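Local structure of mitotic checkpoint control protein kinase BUB1 (Drosophila melanogaster, 6JKK) at residues D155-V158 with V159-L162. The protein probably acts as an ATP-binding protein kinase of the mitotic checkpoint at kinetochores, the present chain being its kinase domain. Numbering follows the deposited sequence.
Sequences DEYV and VMHL
M160 reaches back along the first turn of helix 156-175 to Y157 and E156. Its CB lies 3.5 Å from Y157 O. CG passes close to E156 O. SD comes next and sits obliquely to the Y157 ring, 4.3 Å from the ring centroid, with CD2 and CE2 as its nearest ring atoms. CE ends over the centre of one ring face, 3.6 Å from the centroid and 13° off the normal. This is a CH-pi contact within a Met-aromatic pair. M160 has CG anti to its carbonyl carbon (chi1 -62°), and the extended chain runs back beside Y157. CE also lies 3.4 Å from E156 OE2, so the methyl has the ring on one side and the carboxylate on an adjacent one. E156 OE2 itself accepts from Q287 N and W291 NE1, and Y157 OH is bonded to K324 NZ.

D155 is the N-cap. Its OD2 takes Y157 N at 2.8 Å, from above the carboxylate plane, and V158 N by a weak bond, while OD1 is hydrogen-bonded to Y327 OH. D155 O accepts V159 N, the first of four i to i+4 backbone bonds that continue to V158 O with L162 N. V158 CG1 stands 4.3 Å from L162 CD1.

The turn belongs to the helical lobe of the kinase domain, packed among helices 288-299, 310-322 and 325-339. The D155 carboxylate caps the helix start, mainly through Y157 N, and, if ionised, should suit the helix dipole. The polarisable thioether packs on the Y157 face by dispersion. Its methyl, slightly positive beside sulfur, probably also suits the electron-rich ring and nearby carboxylate oxygen.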
loop_
_atom_site.group_PDB
_atom_site.type_symbol
_atom_site.label_atom_id
_atom_site.label_comp_id
_atom_site.label_asym_id
_atom_site.label_seq_id
_atom_site.Cartn_x
_atom_site.Cartn_y
_atom_site.Cartn_z
ATOM N N ASP A 155 13.746 6.964 -13.754
ATOM C CA ASP A 155 15.150 6.563 -13.743
ATOM C C ASP A 155 15.358 5.318 -12.890
ATOM O O ASP A 155 14.806 5.212 -11.792
ATOM C CB ASP A 155 16.022 7.699 -13.223
ATOM C CG ASP A 155 17.487 7.343 -13.203
ATOM O OD1 ASP A 155 18.189 7.657 -14.180
ATOM O OD2 ASP A 155 17.939 6.755 -12.203
ATOM N N GLU A 156 16.153 4.385 -13.407
ATOM C CA GLU A 156 16.364 3.094 -12.759
ATOM C C GLU A 156 16.801 3.236 -11.305
ATOM O O GLU A 156 16.332 2.504 -10.434
ATOM C CB GLU A 156 17.412 2.284 -13.533
ATOM C CG GLU A 156 17.539 0.845 -13.044
ATOM C CD GLU A 156 18.817 0.179 -13.487
ATOM O OE1 GLU A 156 19.616 0.826 -14.199
ATOM O OE2 GLU A 156 19.028 -0.996 -13.117
ATOM N N TYR A 157 17.694 4.182 -11.039
ATOM C CA TYR A 157 18.228 4.342 -9.688
ATOM C C TYR A 157 17.218 4.987 -8.741
ATOM O O TYR A 157 17.162 4.642 -7.555
ATOM C CB TYR A 157 19.573 5.073 -9.723
ATOM C CG TYR A 157 20.670 4.172 -10.238
ATOM C CD1 TYR A 157 20.858 3.978 -11.604
ATOM C CD2 TYR A 157 21.493 3.481 -9.359
ATOM C CE1 TYR A 157 21.851 3.140 -12.076
ATOM C CE2 TYR A 157 22.485 2.643 -9.823
ATOM C CZ TYR A 157 22.656 2.473 -11.177
ATOM O OH TYR A 157 23.649 1.629 -11.625
ATOM N N VAL A 158 16.395 5.893 -9.263
ATOM C CA VAL A 158 15.265 6.396 -8.475
ATOM C C VAL A 158 14.331 5.237 -8.116
ATOM O O VAL A 158 13.842 5.148 -6.984
ATOM C CB VAL A 158 14.499 7.521 -9.208
ATOM C CG1 VAL A 158 13.236 7.889 -8.452
ATOM C CG2 VAL A 158 15.378 8.747 -9.348
ATOM N N VAL A 159 14.109 4.327 -9.064
ATOM C CA VAL A 159 13.264 3.163 -8.784
ATOM C C VAL A 159 13.904 2.265 -7.714
ATOM O O VAL A 159 13.208 1.753 -6.832
ATOM C CB VAL A 159 12.917 2.355 -10.059
ATOM C CG1 VAL A 159 12.045 1.148 -9.715
ATOM C CG2 VAL A 159 12.196 3.245 -11.087
ATOM N N MET A 160 15.223 2.086 -7.774
ATOM C CA MET A 160 15.906 1.301 -6.745
ATOM C C MET A 160 15.685 1.906 -5.365
ATOM O O MET A 160 15.463 1.183 -4.384
ATOM C CB MET A 160 17.408 1.236 -7.005
ATOM C CG MET A 160 17.799 0.578 -8.288
ATOM S SD MET A 160 19.588 0.474 -8.298
ATOM C CE MET A 160 19.838 0.249 -10.057
ATOM N N HIS A 161 15.759 3.234 -5.288
ATOM C CA HIS A 161 15.591 3.940 -4.012
ATOM C C HIS A 161 14.181 3.743 -3.461
ATOM O O HIS A 161 13.995 3.446 -2.268
ATOM C CB HIS A 161 15.887 5.431 -4.196
ATOM C CG HIS A 161 16.177 6.164 -2.918
ATOM N ND1 HIS A 161 15.214 6.407 -1.965
ATOM C CD2 HIS A 161 17.319 6.725 -2.453
ATOM C CE1 HIS A 161 15.750 7.077 -0.958
ATOM N NE2 HIS A 161 17.025 7.285 -1.233
ATOM N N LEU A 162 13.188 3.911 -4.333
ATOM C CA LEU A 162 11.792 3.723 -3.960
ATOM C C LEU A 162 11.486 2.261 -3.622
ATOM O O LEU A 162 10.706 1.986 -2.722
ATOM C CB LEU A 162 10.865 4.206 -5.082
ATOM C CG LEU A 162 10.835 5.705 -5.376
ATOM C CD1 LEU A 162 9.910 6.012 -6.552
ATOM C CD2 LEU A 162 10.394 6.475 -4.136
#